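Local atomic coordinates of cyclic pyranopterin monophosphate synthase 2 (Mycobacterium tuberculosis, PDB entry 4FDF), a protein that probably catalyses the conversion of (8S)-3',8-cyclo-7,8-dihydroguanosine 5'-triphosphate to cyclic pyranopterin monophosphate, a step of molybdenum cofactor biosynthesis. Residues 134-137 and 138-142; 45-48 and 49-53; 118-121 and 122-125. All blocks are in the same frame, centred on the assembly; numbering follows the deposited sequence.

Interaction 1: 134-137 and 138-142; sequences TLYD and MIKAV
Thr-134 O accepts the N-H of Met-138 at 3.1 Å, an i to i+4 bond bent to 140°. The same N-H is shared with Leu-135 O. CG of Met-138 lies at the threonine oxygen too. The hydroxyl of Thr-134 turns back and bonds to Val-130 O. Leu-135 O receives two weak bonds, from Met-138 N and Ile-139 N. Ile-139 also lays CG1 and CG2 against this oxygen, each at 3.5 Å. Tyr-136 O is bonded twice as well. Ile-139 N reaches it at 3.2 Å from above the carbonyl plane, and Lys-140 N bonds to it weakly. This mixing of i+3 and i+4 bonds belongs to the last turn of helix 121-139, where the ladder loses its regularity. The Tyr-136 ring leaves the helix with CG anti to the backbone N (chi1 -179°). Lys-140 CB then sits over one ring face in a CH-pi contact, 3.8 Å from the ring centroid. The phenol OH bonds to Pro-144 O, which gives the ring a second hold. Leu-125 of the second subunit also packs on Tyr-136. Asp-137 and Lys-140 run side by side, three residues apart. Asp-137 OD1 and Lys-140 NZ form a salt bridge at 2.8 Å, with the nitrogen above the carboxylate plane. Asp-137 OD2 has Met-138 CE at 3.3 Å and makes its own salt bridge with Lys-62.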
loop_
_atom_site.group_PDB
_atom_site.type_symbol
_atom_site.label_atom_id
_atom_site.label_comp_id
_atom_site.label_asym_id
_atom_site.label_seq_id
_atom_site.Cartn_x
_atom_site.Cartn_y
_atom_site.Cartn_z
ATOM N N THR B 134 6.584 16.770 -3.022
ATOM C CA THR B 134 7.087 16.830 -1.664
ATOM C C THR B 134 7.838 18.136 -1.420
ATOM O O THR B 134 7.702 18.733 -0.349
ATOM C CB THR B 134 7.959 15.611 -1.340
ATOM O OG1 THR B 134 7.150 14.434 -1.442
ATOM C CG2 THR B 134 8.533 15.712 0.069
ATOM N N LEU B 135 8.613 18.585 -2.407
ATOM C CA LEU B 135 9.221 19.901 -2.303
ATOM C C LEU B 135 8.141 20.950 -2.086
ATOM O O LEU B 135 8.232 21.757 -1.159
ATOM C CB LEU B 135 10.040 20.256 -3.542
ATOM C CG LEU B 135 11.394 19.573 -3.684
ATOM C CD1 LEU B 135 12.073 20.140 -4.914
ATOM C CD2 LEU B 135 12.280 19.739 -2.428
ATOM N N TYR B 136 7.116 20.928 -2.937
ATOM C CA TYR B 136 6.024 21.876 -2.823
ATOM C C TYR B 136 5.357 21.818 -1.442
ATOM O O TYR B 136 5.018 22.853 -0.871
ATOM C CB TYR B 136 4.993 21.673 -3.937
ATOM C CG TYR B 136 3.864 22.675 -3.851
ATOM C CD1 TYR B 136 2.633 22.321 -3.307
ATOM C CD2 TYR B 136 4.043 23.985 -4.276
ATOM C CE1 TYR B 136 1.594 23.245 -3.209
ATOM C CE2 TYR B 136 3.012 24.923 -4.181
ATOM C CZ TYR B 136 1.786 24.542 -3.645
ATOM O OH TYR B 136 0.767 25.462 -3.533
ATOM N N ASP B 137 5.165 20.615 -0.903
ATOM C CA ASP B 137 4.606 20.501 0.434
ATOM C C ASP B 137 5.481 21.217 1.476
ATOM O O ASP B 137 4.970 21.772 2.438
ATOM C CB ASP B 137 4.412 19.038 0.836
ATOM C CG ASP B 137 3.685 18.899 2.169
ATOM O OD1 ASP B 137 2.540 19.386 2.275
ATOM O OD2 ASP B 137 4.273 18.347 3.125
ATOM N N MET B 138 6.795 21.194 1.275
ATOM C CA MET B 138 7.721 21.779 2.224
ATOM C C MET B 138 7.780 23.303 2.109
ATOM O O MET B 138 8.153 23.982 3.068
ATOM C CB MET B 138 9.130 21.190 2.045
ATOM C CG MET B 138 9.224 19.672 2.154
ATOM S SD MET B 138 9.104 18.996 3.822
ATOM C CE MET B 138 7.360 19.114 4.083
ATOM N N ILE B 139 7.425 23.834 0.941
ATOM C CA ILE B 139 7.621 25.261 0.675
ATOM C C ILE B 139 6.326 26.058 0.498
ATOM O O ILE B 139 6.370 27.285 0.443
ATOM C CB ILE B 139 8.612 25.519 -0.523
ATOM C CG1 ILE B 139 7.967 25.211 -1.881
ATOM C CG2 ILE B 139 9.912 24.737 -0.352
ATOM C CD1 ILE B 139 7.482 26.439 -2.610
ATOM N N LYS B 140 5.187 25.372 0.418
ATOM C CA LYS B 140 3.923 26.038 0.060
ATOM C C LYS B 140 3.469 27.139 1.034
ATOM O O LYS B 140 2.654 27.981 0.672
ATOM C CB LYS B 140 2.795 25.027 -0.188
ATOM C CG LYS B 140 2.369 24.190 1.028
ATOM C CD LYS B 140 1.230 23.270 0.650
ATOM C CE LYS B 140 0.500 22.759 1.869
ATOM N NZ LYS B 140 1.316 21.829 2.661
ATOM N N ALA B 141 3.997 27.125 2.253
ATOM C CA ALA B 141 3.658 28.136 3.257
ATOM C C ALA B 141 4.410 29.461 3.038
ATOM O O ALA B 141 3.929 30.523 3.435
ATOM C CB ALA B 141 3.900 27.599 4.669
ATOM N N VAL B 142 5.588 29.379 2.412
ATOM C CA VAL B 142 6.375 30.553 2.029
ATOM C C VAL B 142 6.029 31.018 0.612
ATOM O O VAL B 142 5.955 32.218 0.348
ATOM C CB VAL B 142 7.902 30.278 2.126
ATOM C CG1 VAL B 142 8.709 31.533 1.816
ATOM C CG2 VAL B 142 8.274 29.733 3.495
#

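Interaction 2: 45-48 and 49-53; sequences LRTS and AQVVA
Thr-47 and Val-51 meet with their side chains crossing at about a right angle. The Thr-47 hydroxyl stands against the valine branch point, with OG1 3.3 Å from Val-51 CB. The threonine methyl lies beside the other part of the same side chain, CG2 to Val-51 CG1 being 3.7 Å. Both branches of Thr-47 thus touch one valine. OG1 lies anti to the backbone N, which brings it against Val-51. Its polar partner is Asp-143 OD2, to which it is hydrogen-bonded. Val-51 CG1 faces the threonine methyl. Val-51 CG2 comes to Ser-48 OG at 3.3 Å.

Ser-48 is the N-cap of helix 49-57. Its OG sits between the backbone N and the carbonyl carbon (chi1 67°), and from there it accepts the N-H of Val-51 at 3.1 Å, with an N-H...O angle of 152°. This is the classic serine cap: the side chain accepts from an amide of the first turn. Here strand 35-46 of the antiparallel sheet of the ferredoxin-like fold turns into helix 49-57, the first helix of the chain. Arg-46, the last residue of the strand, forms a salt bridge with Asp-149 of strand 147-156.

The Ser-48 carbonyl starts the main-chain ladder. It takes Val-52 N at 3.0 Å in a nearly straight bond, 170° at the hydrogen, in the carbonyl plane. Val-52 also brings its CG2 methyl to 3.5 Å from Ser-48 O. Of the Gln-50 side chain, CB comes 3.7 Å from Ser-48 OG. Ile-139 of helix 121-139 packs on both Thr-47 and Val-51.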
loop_
_atom_site.group_PDB
_atom_site.type_symbol
_atom_site.label_atom_id
_atom_site.label_comp_id
_atom_site.label_asym_id
_atom_site.label_seq_id
_atom_site.Cartn_x
_atom_site.Cartn_y
_atom_site.Cartn_z
ATOM N N LEU B 45 10.885 22.653 -10.045
ATOM C CA LEU B 45 9.984 23.433 -9.212
ATOM C C LEU B 45 10.311 24.924 -9.369
ATOM O O LEU B 45 11.416 25.350 -9.050
ATOM C CB LEU B 45 10.111 23.012 -7.755
ATOM C CG LEU B 45 9.144 23.694 -6.786
ATOM C CD1 LEU B 45 7.770 23.096 -6.892
ATOM C CD2 LEU B 45 9.649 23.605 -5.354
ATOM N N ARG B 46 9.356 25.701 -9.878
ATOM C CA ARG B 46 9.556 27.147 -10.046
ATOM C C ARG B 46 9.126 27.897 -8.783
ATOM O O ARG B 46 7.938 28.020 -8.500
ATOM C CB ARG B 46 8.791 27.674 -11.266
ATOM C CG ARG B 46 8.857 26.795 -12.510
ATOM C CD ARG B 46 9.902 27.266 -13.491
ATOM N NE ARG B 46 9.758 26.600 -14.781
ATOM C CZ ARG B 46 10.720 26.519 -15.697
ATOM N NH1 ARG B 46 11.915 27.063 -15.469
ATOM N NH2 ARG B 46 10.491 25.889 -16.840
ATOM N N THR B 47 10.090 28.389 -8.020
ATOM C CA THR B 47 9.764 29.020 -6.737
ATOM C C THR B 47 10.359 30.446 -6.571
ATOM O O THR B 47 10.573 31.138 -7.558
ATOM C CB THR B 47 10.054 28.061 -5.547
ATOM O OG1 THR B 47 9.523 28.615 -4.340
ATOM C CG2 THR B 47 11.547 27.775 -5.394
ATOM N N SER B 48 10.612 30.877 -5.337
ATOM C CA SER B 48 11.064 32.249 -5.074
ATOM C C SER B 48 12.484 32.274 -4.520
ATOM O O SER B 48 12.973 31.265 -3.997
ATOM C CB SER B 48 10.120 32.931 -4.089
ATOM O OG SER B 48 10.210 32.304 -2.821
ATOM N N ALA B 49 13.134 33.433 -4.631
ATOM C CA ALA B 49 14.491 33.625 -4.114
ATOM C C ALA B 49 14.498 33.421 -2.610
ATOM O O ALA B 49 15.447 32.864 -2.052
ATOM C CB ALA B 49 15.015 35.018 -4.462
ATOM N N GLN B 50 13.423 33.871 -1.965
ATOM C CA GLN B 50 13.219 33.626 -0.555
ATOM C C GLN B 50 13.231 32.132 -0.213
ATOM O O GLN B 50 13.861 31.728 0.772
ATOM C CB GLN B 50 11.906 34.236 -0.092
ATOM C CG GLN B 50 11.880 34.463 1.411
ATOM C CD GLN B 50 10.506 34.778 1.932
ATOM O OE1 GLN B 50 9.557 35.001 1.171
ATOM N NE2 GLN B 50 10.387 34.795 3.242
ATOM N N VAL B 51 12.533 31.327 -1.017
ATOM C CA VAL B 51 12.475 29.883 -0.786
ATOM C C VAL B 51 13.859 29.258 -0.949
ATOM O O VAL B 51 14.283 28.468 -0.109
ATOM C CB VAL B 51 11.399 29.178 -1.659
ATOM C CG1 VAL B 51 11.608 27.665 -1.684
ATOM C CG2 VAL B 51 10.013 29.483 -1.124
ATOM N N VAL B 52 14.566 29.642 -2.009
ATOM C CA VAL B 52 15.947 29.218 -2.225
ATOM C C VAL B 52 16.797 29.620 -1.018
ATOM O O VAL B 52 17.617 28.835 -0.532
ATOM C CB VAL B 52 16.535 29.811 -3.545
ATOM C CG1 VAL B 52 18.035 29.518 -3.672
ATOM C CG2 VAL B 52 15.793 29.266 -4.751
ATOM N N ALA B 53 16.575 30.837 -0.525
ATOM C CA ALA B 53 17.292 31.337 0.642
ATOM C C ALA B 53 17.052 30.441 1.857
ATOM O O ALA B 53 18.002 29.924 2.441
ATOM C CB ALA B 53 16.908 32.790 0.943
#

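Interaction 3: 118-121 and 122-125; sequences TGVE and MEAL
Val-120 and Glu-123 meet at the start of helix 121-139. Glu-123 CG lies 3.2 Å from Val-120 O and 3.8 Å from Val-120 CB. Glu-123 chi1 lies near 13°, away from a staggered position, and with the bend at chi2 this lays OE2 beside Val-120 CA. One water joins the loop to the helix. It donates to Gly-119 O at 2.8 Å and to Glu-123 OE2 at 2.8 Å. It accepts from Met-122 N at 3.2 Å. Thus a first-turn amide, a loop carbonyl and a carboxylate oxygen share one partner. Ala-124 N and Leu-125 N bond to main-chain oxygens. Ala-124 N makes a weak, long bond to Val-120 O. Leu-125 N bonds to Glu-121 O at 3.0 Å, and Leu-125 CG also rests on that oxygen. Met-122 O accepts from the hydroxyl of Thr-126. On the subunit interface, Glu-121 packs on Lys-140 of the second subunit and Met-122 on its Asp-137. Met-122 and Glu-123 are predicted substrate-binding residues, and the Met-122 side chain touches Cys-87, another of that set. With Cys-87 beside Met-122, this helix start probably lines the substrate pocket of the MoaC family.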
loop_
_atom_site.group_PDB
_atom_site.type_symbol
_atom_site.label_atom_id
_atom_site.label_comp_id
_atom_site.label_asym_id
_atom_site.label_seq_id
_atom_site.Cartn_x
_atom_site.Cartn_y
_atom_site.Cartn_z
ATOM N N THR B 118 11.107 -4.736 -19.330
ATOM C CA THR B 118 10.643 -3.486 -19.951
ATOM C C THR B 118 11.371 -2.284 -19.347
ATOM O O THR B 118 11.991 -2.404 -18.288
ATOM C CB THR B 118 9.078 -3.320 -19.903
ATOM O OG1 THR B 118 8.722 -1.957 -20.158
ATOM C CG2 THR B 118 8.498 -3.721 -18.563
ATOM N N GLY B 119 11.309 -1.141 -20.036
ATOM C CA GLY B 119 11.989 0.085 -19.605
ATOM C C GLY B 119 11.489 0.612 -18.270
ATOM O O GLY B 119 10.366 0.303 -17.861
ATOM N N VAL B 120 12.327 1.411 -17.604
ATOM C CA VAL B 120 12.034 1.935 -16.263
ATOM C C VAL B 120 11.817 3.457 -16.213
ATOM O O VAL B 120 12.009 4.092 -15.165
ATOM C CB VAL B 120 13.109 1.493 -15.205
ATOM C CG1 VAL B 120 13.074 -0.014 -15.017
ATOM C CG2 VAL B 120 14.523 1.965 -15.581
ATOM N N GLU B 121 11.387 4.027 -17.340
ATOM C CA GLU B 121 11.139 5.461 -17.422
ATOM C C GLU B 121 9.946 5.920 -16.576
ATOM O O GLU B 121 9.926 7.059 -16.116
ATOM C CB GLU B 121 11.035 5.944 -18.876
ATOM C CG GLU B 121 9.828 5.441 -19.671
ATOM C CD GLU B 121 10.068 4.132 -20.412
ATOM O OE1 GLU B 121 9.421 3.930 -21.458
ATOM O OE2 GLU B 121 10.875 3.296 -19.953
ATOM N N MET B 122 8.975 5.041 -16.343
ATOM C CA MET B 122 7.821 5.401 -15.518
ATOM C C MET B 122 8.187 5.656 -14.063
ATOM O O MET B 122 7.713 6.627 -13.447
ATOM C CB MET B 122 6.698 4.357 -15.617
ATOM C CG MET B 122 5.931 4.364 -16.958
ATOM S SD MET B 122 5.476 6.006 -17.605
ATOM C CE MET B 122 4.687 6.776 -16.178
ATOM N N GLU B 123 9.027 4.788 -13.515
ATOM C CA GLU B 123 9.487 4.943 -12.144
ATOM C C GLU B 123 10.353 6.187 -11.990
ATOM O O GLU B 123 10.224 6.901 -10.994
ATOM C CB GLU B 123 10.198 3.685 -11.612
ATOM C CG GLU B 123 10.586 2.637 -12.651
ATOM C CD GLU B 123 9.411 1.853 -13.235
ATOM O OE1 GLU B 123 8.609 1.272 -12.468
ATOM O OE2 GLU B 123 9.302 1.809 -14.475
ATOM N N ALA B 124 11.217 6.449 -12.973
ATOM C CA ALA B 124 11.995 7.679 -12.979
ATOM C C ALA B 124 11.095 8.924 -12.957
ATOM O O ALA B 124 11.334 9.849 -12.168
ATOM C CB ALA B 124 12.952 7.720 -14.177
ATOM N N LEU B 125 10.071 8.940 -13.810
ATOM C CA LEU B 125 9.107 10.052 -13.860
ATOM C C LEU B 125 8.285 10.194 -12.568
ATOM O O LEU B 125 8.015 11.311 -12.112
ATOM C CB LEU B 125 8.163 9.882 -15.050
ATOM C CG LEU B 125 8.758 10.071 -16.442
ATOM C CD1 LEU B 125 7.830 9.438 -17.478
ATOM C CD2 LEU B 125 9.022 11.540 -16.765
HETATM O O HOH W 1 8.253 1.967 -17.015
#

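Overall arrangement
From the N terminus, interaction 2 comes first, where strand 35-46 turns into helix 49-57. Interaction 3 follows, between strand 105-116 and helix 121-139. Interaction 1 lies at the far end of that same helix. Each contact spans a single continuous stretch, so they stand in series: none nests in or crosses another. Interactions 1 and 2 touch, which ties the end of helix 121-139 to helix 49-57. Val-142 also reaches Gln-50 and Val-51. Interaction 3 sits across the chain's centre, about 26 Å from interaction 1, centre to centre. Both meet the second subunit: residues of interaction 1 in one copy pack on residues of interaction 3 in the other.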